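Local coordinates for protein Poly(Beta-D-mannuronate) lyase (Pseudopedobacter saltans, PDB 7O79) that probably cleaves poly(beta-D-mannuronate) in alginate by beta-elimination, as a family 6 polysaccharide lyase built on a parallel beta-helix, at residues L100-I105 and V450-S455; L128-S133 and T155-Y160; N322-N327 and P436-K441; I357-I362 and L392-V397. All blocks are in the same frame, centred on the assembly; numbering follows the deposited sequence.

Contact 1: L100-I105 and V450-S455; sequences LENTAI and VGVKWS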
loop_
_atom_site.group_PDB
_atom_site.type_symbol
_atom_site.label_atom_id
_atom_site.label_comp_id
_atom_site.label_asym_id
_atom_site.label_seq_id
_atom_site.Cartn_x
_atom_site.Cartn_y
_atom_site.Cartn_z
ATOM N N LEU A 100 -14.195 1.916 10.621
ATOM C CA LEU A 100 -14.569 3.188 10.020
ATOM C C LEU A 100 -15.250 2.896 8.692
ATOM O O LEU A 100 -14.709 2.147 7.874
ATOM C CB LEU A 100 -13.350 4.078 9.775
ATOM C CG LEU A 100 -13.659 5.389 9.032
ATOM C CD1 LEU A 100 -14.440 6.298 9.966
ATOM C CD2 LEU A 100 -12.402 6.089 8.538
ATOM N N GLU A 101 -16.426 3.473 8.470
ATOM C CA GLU A 101 -17.024 3.296 7.160
ATOM C C GLU A 101 -17.854 4.507 6.787
ATOM O O GLU A 101 -18.249 5.303 7.640
ATOM C CB GLU A 101 -17.823 1.985 7.066
ATOM C CG GLU A 101 -18.827 1.698 8.133
ATOM C CD GLU A 101 -19.486 0.328 7.900
ATOM O OE1 GLU A 101 -20.226 -0.142 8.775
ATOM O OE2 GLU A 101 -19.286 -0.270 6.815
ATOM N N ASN A 102 -18.043 4.658 5.470
ATOM C CA ASN A 102 -18.855 5.712 4.870
ATOM C C ASN A 102 -18.354 7.104 5.252
ATOM O O ASN A 102 -19.138 8.029 5.419
ATOM C CB ASN A 102 -20.338 5.547 5.229
ATOM C CG ASN A 102 -21.262 5.951 4.081
ATOM O OD1 ASN A 102 -20.849 5.977 2.921
ATOM N ND2 ASN A 102 -22.519 6.257 4.399
ATOM N N THR A 103 -17.036 7.263 5.347
ATOM C CA THR A 103 -16.406 8.514 5.748
ATOM C C THR A 103 -15.500 9.027 4.636
ATOM O O THR A 103 -14.880 8.242 3.921
ATOM C CB THR A 103 -15.615 8.302 7.052
ATOM O OG1 THR A 103 -16.534 7.956 8.092
ATOM C CG2 THR A 103 -14.786 9.545 7.457
ATOM N N ALA A 104 -15.460 10.344 4.454
ATOM C CA ALA A 104 -14.589 10.949 3.459
ATOM C C ALA A 104 -13.693 11.992 4.110
ATOM O O ALA A 104 -14.051 12.599 5.120
ATOM C CB ALA A 104 -15.382 11.594 2.315
ATOM N N ILE A 105 -12.505 12.160 3.535
ATOM C CA ILE A 105 -11.579 13.223 3.890
ATOM C C ILE A 105 -11.286 13.963 2.598
ATOM O O ILE A 105 -10.842 13.347 1.621
ATOM C CB ILE A 105 -10.282 12.686 4.509
ATOM C CG1 ILE A 105 -10.561 11.884 5.774
ATOM C CG2 ILE A 105 -9.368 13.845 4.860
ATOM C CD1 ILE A 105 -9.291 11.331 6.409
ATOM N N VAL A 450 -17.105 1.719 -4.769
ATOM C CA VAL A 450 -16.093 1.996 -3.755
ATOM C C VAL A 450 -16.325 3.402 -3.215
ATOM O O VAL A 450 -17.037 4.213 -3.814
ATOM C CB VAL A 450 -14.665 1.875 -4.313
ATOM C CG1 VAL A 450 -14.367 0.451 -4.758
ATOM C CG2 VAL A 450 -14.499 2.844 -5.458
ATOM N N GLY A 451 -15.683 3.692 -2.080
ATOM C CA GLY A 451 -15.832 4.972 -1.426
ATOM C C GLY A 451 -17.196 5.130 -0.763
ATOM O O GLY A 451 -17.980 4.180 -0.625
ATOM N N VAL A 452 -17.473 6.381 -0.361
ATOM C CA VAL A 452 -18.713 6.686 0.357
ATOM C C VAL A 452 -19.915 6.561 -0.585
ATOM O O VAL A 452 -19.805 6.698 -1.808
ATOM C CB VAL A 452 -18.638 8.091 0.976
ATOM C CG1 VAL A 452 -17.476 8.173 1.946
ATOM C CG2 VAL A 452 -18.574 9.172 -0.087
ATOM N N LYS A 453 -21.090 6.295 0.001
ATOM C CA LYS A 453 -22.310 6.186 -0.798
ATOM C C LYS A 453 -22.881 7.559 -1.154
ATOM O O LYS A 453 -23.383 7.760 -2.263
ATOM C CB LYS A 453 -23.347 5.356 -0.048
ATOM C CG LYS A 453 -22.757 4.121 0.611
ATOM C CD LYS A 453 -22.225 3.127 -0.405
ATOM C CE LYS A 453 -21.869 1.798 0.256
ATOM N NZ LYS A 453 -22.198 0.641 -0.633
ATOM N N TRP A 454 -22.819 8.503 -0.223
ATOM C CA TRP A 454 -23.149 9.905 -0.456
ATOM C C TRP A 454 -22.094 10.587 -1.341
ATOM O O TRP A 454 -21.167 9.952 -1.850
ATOM C CB TRP A 454 -23.377 10.551 0.906
ATOM C CG TRP A 454 -22.215 10.365 1.833
ATOM C CD1 TRP A 454 -22.032 9.302 2.680
ATOM C CD2 TRP A 454 -21.119 11.253 2.062
ATOM N NE1 TRP A 454 -20.878 9.454 3.393
ATOM C CE2 TRP A 454 -20.294 10.646 3.042
ATOM C CE3 TRP A 454 -20.741 12.488 1.525
ATOM C CZ2 TRP A 454 -19.118 11.239 3.504
ATOM C CZ3 TRP A 454 -19.568 13.077 1.984
ATOM C CH2 TRP A 454 -18.768 12.449 2.965
ATOM N N SER A 455 -22.248 11.896 -1.573
ATOM C CA SER A 455 -21.596 12.553 -2.706
ATOM C C SER A 455 -20.448 13.472 -2.298
ATOM O O SER A 455 -20.607 14.331 -1.419
ATOM C CB SER A 455 -22.605 13.352 -3.529
ATOM O OG SER A 455 -22.023 13.733 -4.766
#

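Contact 2: L128-S133 and T155-Y160; sequences LMQYCS and TVQYCY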
loop_
_atom_site.group_PDB
_atom_site.type_symbol
_atom_site.label_atom_id
_atom_site.label_comp_id
_atom_site.label_asym_id
_atom_site.label_seq_id
_atom_site.Cartn_x
_atom_site.Cartn_y
_atom_site.Cartn_z
ATOM N N LEU A 128 -10.877 -2.390 10.669
ATOM C CA LEU A 128 -11.460 -2.394 9.333
ATOM C C LEU A 128 -11.833 -0.984 8.901
ATOM O O LEU A 128 -12.467 -0.248 9.661
ATOM C CB LEU A 128 -12.694 -3.296 9.289
ATOM C CG LEU A 128 -13.461 -3.363 7.966
ATOM C CD1 LEU A 128 -12.581 -3.796 6.808
ATOM C CD2 LEU A 128 -14.614 -4.336 8.130
ATOM N N MET A 129 -11.407 -0.603 7.697
ATOM C CA MET A 129 -11.859 0.612 7.018
ATOM C C MET A 129 -12.440 0.225 5.673
ATOM O O MET A 129 -11.746 -0.399 4.870
ATOM C CB MET A 129 -10.720 1.610 6.764
ATOM C CG MET A 129 -11.203 3.019 6.442
ATOM S SD MET A 129 -9.912 4.312 6.442
ATOM C CE MET A 129 -8.833 3.772 5.101
ATOM N N GLN A 130 -13.683 0.635 5.399
ATOM C CA GLN A 130 -14.290 0.276 4.130
ATOM C C GLN A 130 -15.312 1.329 3.721
ATOM O O GLN A 130 -15.894 2.007 4.567
ATOM C CB GLN A 130 -14.931 -1.117 4.189
ATOM C CG GLN A 130 -16.068 -1.252 5.201
ATOM C CD GLN A 130 -16.683 -2.647 5.189
ATOM O OE1 GLN A 130 -16.033 -3.622 4.800
ATOM N NE2 GLN A 130 -17.939 -2.746 5.622
ATOM N N TYR A 131 -15.504 1.469 2.409
ATOM C CA TYR A 131 -16.391 2.486 1.827
ATOM C C TYR A 131 -16.067 3.886 2.334
ATOM O O TYR A 131 -16.947 4.668 2.696
ATOM C CB TYR A 131 -17.855 2.146 2.071
ATOM C CG TYR A 131 -18.203 0.814 1.474
ATOM C CD1 TYR A 131 -18.356 0.677 0.094
ATOM C CD2 TYR A 131 -18.342 -0.315 2.267
ATOM C CE1 TYR A 131 -18.667 -0.548 -0.481
ATOM C CE2 TYR A 131 -18.653 -1.539 1.695
ATOM C CZ TYR A 131 -18.813 -1.641 0.322
ATOM O OH TYR A 131 -19.120 -2.854 -0.251
ATOM N N CYS A 132 -14.782 4.212 2.335
ATOM C CA CYS A 132 -14.342 5.557 2.637
ATOM C C CYS A 132 -13.669 6.161 1.412
ATOM O O CYS A 132 -13.163 5.444 0.544
ATOM C CB CYS A 132 -13.411 5.568 3.852
ATOM S SG CYS A 132 -14.232 5.098 5.409
ATOM N N SER A 133 -13.674 7.493 1.342
ATOM C CA SER A 133 -13.135 8.229 0.202
ATOM C C SER A 133 -12.117 9.256 0.673
ATOM O O SER A 133 -12.307 9.913 1.698
ATOM C CB SER A 133 -14.230 8.958 -0.599
ATOM O OG SER A 133 -15.102 8.049 -1.228
ATOM N N THR A 155 -7.454 -4.185 7.786
ATOM C CA THR A 155 -7.990 -4.383 6.443
ATOM C C THR A 155 -8.543 -3.055 5.952
ATOM O O THR A 155 -9.255 -2.370 6.691
ATOM C CB THR A 155 -9.088 -5.469 6.445
ATOM O OG1 THR A 155 -8.501 -6.734 6.767
ATOM C CG2 THR A 155 -9.762 -5.591 5.067
ATOM N N VAL A 156 -8.197 -2.685 4.719
ATOM C CA VAL A 156 -8.740 -1.512 4.051
ATOM C C VAL A 156 -9.328 -2.002 2.728
ATOM O O VAL A 156 -8.593 -2.531 1.886
ATOM C CB VAL A 156 -7.658 -0.443 3.801
ATOM C CG1 VAL A 156 -8.206 0.694 2.921
ATOM C CG2 VAL A 156 -7.057 0.070 5.119
ATOM N N GLN A 157 -10.646 -1.864 2.552
ATOM C CA GLN A 157 -11.284 -2.409 1.362
ATOM C C GLN A 157 -12.393 -1.491 0.871
ATOM O O GLN A 157 -13.001 -0.760 1.651
ATOM C CB GLN A 157 -11.821 -3.834 1.616
ATOM C CG GLN A 157 -12.864 -3.931 2.701
ATOM C CD GLN A 157 -13.295 -5.369 2.950
ATOM O OE1 GLN A 157 -12.720 -6.300 2.397
ATOM N NE2 GLN A 157 -14.305 -5.553 3.798
ATOM N N TYR A 158 -12.646 -1.543 -0.444
ATOM C CA TYR A 158 -13.715 -0.763 -1.072
ATOM C C TYR A 158 -13.597 0.717 -0.764
ATOM O O TYR A 158 -14.604 1.425 -0.646
ATOM C CB TYR A 158 -15.110 -1.269 -0.681
ATOM C CG TYR A 158 -15.287 -2.762 -0.787
ATOM C CD1 TYR A 158 -15.191 -3.397 -2.012
ATOM C CD2 TYR A 158 -15.612 -3.526 0.322
ATOM C CE1 TYR A 158 -15.368 -4.768 -2.121
ATOM C CE2 TYR A 158 -15.797 -4.895 0.224
ATOM C CZ TYR A 158 -15.672 -5.506 -0.994
ATOM O OH TYR A 158 -15.859 -6.869 -1.100
ATOM N N CYS A 159 -12.369 1.205 -0.655
ATOM C CA CYS A 159 -12.159 2.631 -0.510
ATOM C C CYS A 159 -11.756 3.252 -1.844
ATOM O O CYS A 159 -11.436 2.573 -2.823
ATOM C CB CYS A 159 -11.112 2.913 0.574
ATOM S SG CYS A 159 -11.720 2.519 2.237
ATOM N N TYR A 160 -11.781 4.580 -1.863
ATOM C CA TYR A 160 -11.552 5.359 -3.069
ATOM C C TYR A 160 -10.492 6.411 -2.763
ATOM O O TYR A 160 -10.685 7.248 -1.871
ATOM C CB TYR A 160 -12.871 5.993 -3.523
ATOM C CG TYR A 160 -12.851 6.699 -4.858
ATOM C CD1 TYR A 160 -11.930 6.360 -5.844
ATOM C CD2 TYR A 160 -13.777 7.703 -5.139
ATOM C CE1 TYR A 160 -11.935 6.999 -7.075
ATOM C CE2 TYR A 160 -13.780 8.358 -6.365
ATOM C CZ TYR A 160 -12.866 7.997 -7.325
ATOM O OH TYR A 160 -12.878 8.644 -8.533
#

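Contact 3: N322-N327 and P436-K441; sequences NNTFLN and PGVRIK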
loop_
_atom_site.group_PDB
_atom_site.type_symbol
_atom_site.label_atom_id
_atom_site.label_comp_id
_atom_site.label_asym_id
_atom_site.label_seq_id
_atom_site.Cartn_x
_atom_site.Cartn_y
_atom_site.Cartn_z
ATOM N N ASN A 322 1.031 -16.117 -14.361
ATOM C CA ASN A 322 -0.303 -15.777 -14.865
ATOM C C ASN A 322 -0.624 -14.300 -14.723
ATOM O O ASN A 322 -1.741 -13.930 -14.347
ATOM C CB ASN A 322 -1.380 -16.605 -14.175
ATOM C CG ASN A 322 -1.327 -18.050 -14.579
ATOM O OD1 ASN A 322 -1.100 -18.927 -13.755
ATOM N ND2 ASN A 322 -1.546 -18.308 -15.868
ATOM N N ASN A 323 0.359 -13.451 -15.003
ATOM C CA ASN A 323 0.139 -12.014 -15.063
ATOM C C ASN A 323 0.127 -11.557 -16.516
ATOM O O ASN A 323 0.604 -12.252 -17.414
ATOM C CB ASN A 323 1.224 -11.254 -14.287
ATOM C CG ASN A 323 1.299 -11.663 -12.813
ATOM O OD1 ASN A 323 0.459 -11.255 -12.003
ATOM N ND2 ASN A 323 2.315 -12.460 -12.458
ATOM N N THR A 324 -0.415 -10.362 -16.736
ATOM C CA THR A 324 -0.437 -9.764 -18.063
ATOM C C THR A 324 0.149 -8.364 -17.979
ATOM O O THR A 324 -0.285 -7.561 -17.148
ATOM C CB THR A 324 -1.864 -9.744 -18.611
ATOM O OG1 THR A 324 -2.323 -11.094 -18.715
ATOM C CG2 THR A 324 -1.934 -9.063 -19.962
ATOM N N PHE A 325 1.154 -8.095 -18.815
ATOM C CA PHE A 325 1.823 -6.794 -18.897
ATOM C C PHE A 325 1.793 -6.303 -20.346
ATOM O O PHE A 325 2.651 -6.684 -21.150
ATOM C CB PHE A 325 3.271 -6.883 -18.398
ATOM C CG PHE A 325 3.425 -7.578 -17.071
ATOM C CD1 PHE A 325 3.096 -6.922 -15.879
ATOM C CD2 PHE A 325 3.901 -8.878 -17.007
ATOM C CE1 PHE A 325 3.236 -7.566 -14.639
ATOM C CE2 PHE A 325 4.034 -9.531 -15.765
ATOM C CZ PHE A 325 3.694 -8.879 -14.591
ATOM N N LEU A 326 0.869 -5.415 -20.688
ATOM C CA LEU A 326 0.700 -5.041 -22.089
ATOM C C LEU A 326 1.000 -3.570 -22.326
ATOM O O LEU A 326 0.630 -2.713 -21.520
ATOM C CB LEU A 326 -0.711 -5.367 -22.588
ATOM C CG LEU A 326 -1.026 -6.866 -22.656
ATOM C CD1 LEU A 326 -2.543 -7.088 -22.757
ATOM C CD2 LEU A 326 -0.289 -7.532 -23.787
ATOM N N ASN A 327 1.670 -3.284 -23.444
ATOM C CA ASN A 327 1.875 -1.898 -23.889
ATOM C C ASN A 327 2.633 -1.089 -22.838
ATOM O O ASN A 327 2.332 0.079 -22.592
ATOM C CB ASN A 327 0.533 -1.243 -24.250
ATOM C CG ASN A 327 0.682 0.101 -24.967
ATOM O OD1 ASN A 327 1.616 0.323 -25.751
ATOM N ND2 ASN A 327 -0.260 0.995 -24.711
ATOM N N PRO A 436 -1.238 -18.704 -20.967
ATOM C CA PRO A 436 -0.507 -17.618 -20.302
ATOM C C PRO A 436 -1.447 -16.479 -19.939
ATOM O O PRO A 436 -2.600 -16.408 -20.381
ATOM C CB PRO A 436 0.515 -17.174 -21.352
ATOM C CG PRO A 436 0.699 -18.346 -22.233
ATOM C CD PRO A 436 -0.664 -19.022 -22.288
ATOM N N GLY A 437 -0.922 -15.555 -19.134
ATOM C CA GLY A 437 -1.688 -14.399 -18.722
ATOM C C GLY A 437 -2.663 -14.721 -17.605
ATOM O O GLY A 437 -2.761 -15.842 -17.111
ATOM N N VAL A 438 -3.406 -13.691 -17.209
ATOM C CA VAL A 438 -4.317 -13.741 -16.068
ATOM C C VAL A 438 -5.326 -14.877 -16.230
ATOM O O VAL A 438 -6.175 -14.834 -17.126
ATOM C CB VAL A 438 -5.016 -12.378 -15.916
ATOM C CG1 VAL A 438 -6.220 -12.467 -14.966
ATOM C CG2 VAL A 438 -3.997 -11.310 -15.501
ATOM N N ARG A 439 -5.238 -15.911 -15.378
ATOM C CA ARG A 439 -6.167 -17.040 -15.494
ATOM C C ARG A 439 -7.427 -16.880 -14.646
ATOM O O ARG A 439 -8.479 -17.408 -15.018
ATOM C CB ARG A 439 -5.471 -18.370 -15.157
ATOM C CG ARG A 439 -4.962 -18.489 -13.733
ATOM C CD ARG A 439 -4.263 -19.834 -13.444
ATOM N NE ARG A 439 -5.161 -20.991 -13.437
ATOM C CZ ARG A 439 -5.859 -21.359 -12.359
ATOM N NH1 ARG A 439 -5.742 -20.643 -11.241
ATOM N NH2 ARG A 439 -6.661 -22.427 -12.381
ATOM N N ILE A 440 -7.367 -16.156 -13.534
ATOM C CA ILE A 440 -8.557 -15.818 -12.759
ATOM C C ILE A 440 -8.908 -14.378 -13.115
ATOM O O ILE A 440 -8.343 -13.426 -12.563
ATOM C CB ILE A 440 -8.345 -16.014 -11.255
ATOM C CG1 ILE A 440 -7.643 -17.356 -10.986
ATOM C CG2 ILE A 440 -9.687 -15.940 -10.515
ATOM C CD1 ILE A 440 -7.264 -17.586 -9.521
ATOM N N LYS A 441 -9.834 -14.220 -14.057
ATOM C CA LYS A 441 -10.241 -12.908 -14.540
ATOM C C LYS A 441 -11.442 -12.419 -13.735
ATOM O O LYS A 441 -12.465 -13.111 -13.655
ATOM C CB LYS A 441 -10.571 -12.969 -16.032
#

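Contact 4: I357-I362 and L392-V397; sequences ITHNII and LGSNLV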
loop_
_atom_site.group_PDB
_atom_site.type_symbol
_atom_site.label_atom_id
_atom_site.label_comp_id
_atom_site.label_asym_id
_atom_site.label_seq_id
_atom_site.Cartn_x
_atom_site.Cartn_y
_atom_site.Cartn_z
ATOM N N ILE A 357 8.807 -17.774 -12.884
ATOM C CA ILE A 357 8.363 -16.659 -13.715
ATOM C C ILE A 357 7.803 -17.248 -15.004
ATOM O O ILE A 357 8.524 -17.348 -16.002
ATOM C CB ILE A 357 9.529 -15.696 -14.008
ATOM C CG1 ILE A 357 10.315 -15.416 -12.709
ATOM C CG2 ILE A 357 9.013 -14.409 -14.703
ATOM C CD1 ILE A 357 11.666 -14.713 -12.913
ATOM N N THR A 358 6.536 -17.679 -14.982
ATOM C CA THR A 358 5.962 -18.446 -16.093
ATOM C C THR A 358 4.531 -18.007 -16.371
ATOM O O THR A 358 3.882 -17.380 -15.538
ATOM C CB THR A 358 5.916 -19.953 -15.820
ATOM O OG1 THR A 358 5.049 -20.201 -14.710
ATOM C CG2 THR A 358 7.288 -20.507 -15.518
ATOM N N HIS A 359 4.044 -18.366 -17.565
ATOM C CA HIS A 359 2.650 -18.159 -17.944
ATOM C C HIS A 359 2.238 -16.690 -17.881
ATOM O O HIS A 359 1.099 -16.357 -17.558
ATOM C CB HIS A 359 1.725 -19.042 -17.103
ATOM C CG HIS A 359 2.006 -20.502 -17.265
ATOM N ND1 HIS A 359 2.995 -21.160 -16.562
ATOM C CD2 HIS A 359 1.444 -21.429 -18.079
ATOM C CE1 HIS A 359 3.013 -22.433 -16.921
ATOM N NE2 HIS A 359 2.084 -22.621 -17.841
ATOM N N ASN A 360 3.149 -15.809 -18.271
ATOM C CA ASN A 360 2.881 -14.381 -18.327
ATOM C C ASN A 360 2.692 -13.949 -19.775
ATOM O O ASN A 360 3.299 -14.518 -20.686
ATOM C CB ASN A 360 4.039 -13.603 -17.692
ATOM C CG ASN A 360 4.195 -13.931 -16.214
ATOM O OD1 ASN A 360 3.339 -13.575 -15.394
ATOM N ND2 ASN A 360 5.266 -14.651 -15.870
ATOM N N ILE A 361 1.849 -12.935 -19.976
ATOM C CA ILE A 361 1.640 -12.306 -21.280
ATOM C C ILE A 361 2.273 -10.925 -21.231
ATOM O O ILE A 361 2.084 -10.200 -20.248
ATOM C CB ILE A 361 0.142 -12.210 -21.624
ATOM C CG1 ILE A 361 -0.401 -13.585 -22.005
ATOM C CG2 ILE A 361 -0.100 -11.161 -22.739
ATOM C CD1 ILE A 361 -1.877 -13.571 -22.321
ATOM N N ILE A 362 3.043 -10.567 -22.277
ATOM C CA ILE A 362 3.829 -9.334 -22.291
ATOM C C ILE A 362 3.798 -8.685 -23.673
ATOM O O ILE A 362 3.913 -9.364 -24.703
ATOM C CB ILE A 362 5.305 -9.566 -21.896
ATOM C CG1 ILE A 362 5.455 -10.348 -20.586
ATOM C CG2 ILE A 362 6.052 -8.245 -21.793
ATOM C CD1 ILE A 362 6.668 -11.266 -20.590
ATOM N N LEU A 392 11.868 -20.149 -16.035
ATOM C CA LEU A 392 11.354 -19.230 -17.044
ATOM C C LEU A 392 10.816 -20.005 -18.231
ATOM O O LEU A 392 11.581 -20.672 -18.935
ATOM C CB LEU A 392 12.443 -18.291 -17.549
ATOM C CG LEU A 392 12.750 -16.990 -16.851
ATOM C CD1 LEU A 392 14.128 -16.548 -17.279
ATOM C CD2 LEU A 392 11.722 -15.978 -17.319
ATOM N N GLY A 393 9.527 -19.871 -18.491
ATOM C CA GLY A 393 8.980 -20.428 -19.714
ATOM C C GLY A 393 7.514 -20.117 -19.799
ATOM O O GLY A 393 6.932 -19.509 -18.898
ATOM N N SER A 394 6.915 -20.547 -20.911
ATOM C CA SER A 394 5.486 -20.365 -21.144
ATOM C C SER A 394 5.083 -18.897 -21.033
ATOM O O SER A 394 3.944 -18.573 -20.706
ATOM C CB SER A 394 4.659 -21.225 -20.192
ATOM O OG SER A 394 4.898 -22.599 -20.419
ATOM N N ASN A 395 6.016 -17.994 -21.294
ATOM C CA ASN A 395 5.701 -16.581 -21.380
ATOM C C ASN A 395 5.475 -16.217 -22.841
ATOM O O ASN A 395 6.199 -16.680 -23.728
ATOM C CB ASN A 395 6.825 -15.746 -20.773
ATOM C CG ASN A 395 6.991 -16.026 -19.307
ATOM O OD1 ASN A 395 6.026 -15.936 -18.558
ATOM N ND2 ASN A 395 8.199 -16.406 -18.888
ATOM N N LEU A 396 4.459 -15.410 -23.093
ATOM C CA LEU A 396 4.023 -15.133 -24.452
ATOM C C LEU A 396 4.163 -13.645 -24.741
ATOM O O LEU A 396 3.514 -12.817 -24.093
ATOM C CB LEU A 396 2.587 -15.617 -24.640
ATOM C CG LEU A 396 1.894 -15.301 -25.961
ATOM C CD1 LEU A 396 2.697 -15.804 -27.158
ATOM C CD2 LEU A 396 0.515 -15.953 -25.925
ATOM N N VAL A 397 5.014 -13.311 -25.707
ATOM C CA VAL A 397 5.279 -11.926 -26.088
ATOM C C VAL A 397 4.559 -11.632 -27.397
ATOM O O VAL A 397 4.867 -12.238 -28.435
ATOM C CB VAL A 397 6.786 -11.651 -26.222
ATOM C CG1 VAL A 397 7.017 -10.187 -26.544
ATOM C CG2 VAL A 397 7.520 -12.042 -24.928
#

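Contact 1: L100-I105 and V450-S455
Asn102 meets Lys453 and Trp454 with two different carbonyl oxygens, and these two bonds pin the C-terminal tail to the outside of the parallel beta-helix. Its side-chain OD1 takes the backbone N-H of Lys453 at 2.9 Å, almost straight (169° at the hydrogen) and in the plane of the amide. Its main-chain O receives the indole N-H, Trp454 NE1 lying 3.0 Å from Asn102 O; the acceptor sits in the plane of the indole, while the donor stands above the plane of the carbonyl. Amide and indole are turned 67° against each other, and Asn102 ND2 comes within 3.5 Å of Trp454 CD1. The far end of the indole is apolar in its contacts: CH2 reaches Ala104 CB at 3.6 Å. Chi1 of 55° places Trp454 CG between its own backbone N and carbonyl carbon. One ring face lies against Val452 CG2, which sits above the ring centre. The other methyl of that valine, CG1, lies 3.3 Å from Thr103 O and packs on Ala104 CB. Leu79 of the neighbouring strand 73-83 and Ala55 also touch the indole. An alanine in place of Trp454 would probably leave Asn102 O without its indole donor and open a gap between Ala104 and Val452 CG2. Lys453 makes a cation-pi contact with Tyr131, and Val452 N bonds Ser133 OG one coil further on. The tail, which has no regular secondary structure here, is thus held by directional bonds to the bend at Asn102 and to the following coil, with an apolar patch beside them.

Contact 2: L128-S133 and T155-Y160
Gln130 and Gln157 run side by side on successive coils of the parallel beta-helix, their amides nearly coplanar (21°). Gln157 NE2 gives a hydrogen to Gln130 OE1 at 2.8 Å, and the row of bonds continues to the coils before and after: Gln130 NE2 bonds Glu101 OE2, and Gln157 OE1 accepts from Lys196 NZ. The result is a polar ladder across four coils. Backbone groups pair in the parallel pattern, Met129 N to Thr155 O and Gln157 N to Met129 O, both 3.0 Å. After the bend at Tyr131 and Tyr158 the pairing resumes with Tyr160 N on Cys132 O at 2.9 Å. Within the bend, Tyr131 N has just weak bonds, to the carbonyls of Gln157 and Tyr158, whereas Cys132 N hydrogen-bonds Cys159 SG at 3.5 Å. Asn198 of the next coil bonds Val156 O through ND2 and Cys159 N through OD1. The two tyrosine rings are near parallel (16°) but slid apart; Tyr158 CB lies over the face of Tyr131, and Tyr131 OH over a face of the Tyr158 ring, displaced toward its rim. Ser133 OG, 3.8 Å from Tyr160 CB, has its polar partner in Val452 N of the C-terminal tail. On the buried side Met129 CE packs on Val156 CG1. Strand 128-135 lies between strands 99-106 and 155-162, with strand 194-201 beyond; Val120 and Phe122 of strand 118-122, from another wall of the helix, meet Met129 and Val156.

Contact 3: N322-N327 and P436-K441
Asn322 and Arg439 cross with their amide and guanidinium planes 50° apart, where the C-terminal tail passes over a coil of the parallel beta-helix. The aliphatic part of the arginine makes the contact: CD lies 3.3 Å from Asn322 OD1, and CG packs against the amide carbon. Chi1 of 63° puts Arg439 CG between the backbone N and the carbonyl carbon, and the extended chi2 carries CD on to Asn322 OD1. Asn322 uses the other branch of its amide for a hydrogen bond, ND2 to Gly437 O at 3.0 Å. Gly437 O lies in the plane of that amide, and the donor is tilted 21° from the plane of the carbonyl. One residue on, the bonding is reversed: the tail gives the hydrogen and the strand accepts, Val438 N to Thr324 OG1 at 3.2 Å. The threonine side chain starts toward the tail, and its hydroxyl also has Val438 CG2 beside it at 3.6 Å. Gly437 has no side chain, and a beta carbon there would clash with Thr324 OG1, so the close passage suits a glycine. Asn323 starts off in the other direction; its ND2 bonds Val267 O and its OD1 bonds Asn270 ND2, tying this coil to the preceding one. The tail is anchored to that same preceding coil by Asn269 OD1, which accepts from the backbone N of Arg439 and of Ile440. The backbones also meet through CA-H...O contacts: Val438 CA stands 3.1 Å from Asn322 O, and Gly437 CA points nearly straight at Asn323 O from 3.4 Å.

Contact 4: I357-I362 and L392-V397
His359 carries Ser394 CB over the centre of one ring face, 3.7 Å above the plane, a CH-pi contact between neighbouring coils of the parallel beta-helix. At the edge, in the ring plane, ND1 and Thr358 OG1 share a hydrogen bond of 2.9 Å, which helps to fix the turn of the imidazole. The second pair of flat groups, the amides of Asn360 and Asn395, run alongside each other in the same direction with planes 17° apart, as in the asparagine ladders of beta-helices. Asn395 OD1 takes two hydrogens from the one residue: Asn360 N at 2.9 Å, in the plane of the acceptor amide, and Asn360 ND2 at 3.1 Å, tilted from it. Asn395 ND2 turns back to Ile357 O at 3.1 Å, almost straight at the hydrogen (172°), although it stands above the carbonyl plane. The Asn395 amide is gripped through both its oxygen and its nitrogen. A leucine in its place would probably leave Ile357 O and Asn360 N without these partners and loosen the tie between the two bends. The ladder runs on to the preceding coil, Asn360 OD1 accepting from Asn323 N and ND2 giving to Tyr320 O. After the bend, Ile361 and Ile362 pair with Leu396 and Val397 as regular parallel strands, while Ile362 also packs on Ile333 and Ile371 inside the helix. Before the bend the pairing is loose, but Leu392 CD2 still touches Ile357 CB at 4.0 Å; the regular pairing starts where Leu396 N bonds Asn360 O at 2.8 Å.

In the fold
All four contacts involve the long run of stacked parallel strands of the beta-helix. Contacts 2 and 4 join successive coils in register, with side chains stacked in rows; contact 2 lies nearer the centre of the chain, whereas contact 4, at the last coil, has more exposed residues and looser pairing. Contacts 1 and 3 instead fasten an irregular C-terminal tail across the outside of the coils, by a few directional bonds and about half the buried surface of contacts 2 and 4. The tail links them pairwise: contact 1 abuts contact 2, and contact 3 abuts contact 4, where Gly437 N reaches His359 O. The two pairs stand well apart, contacts 1 and 3 being about 31 Å between centres.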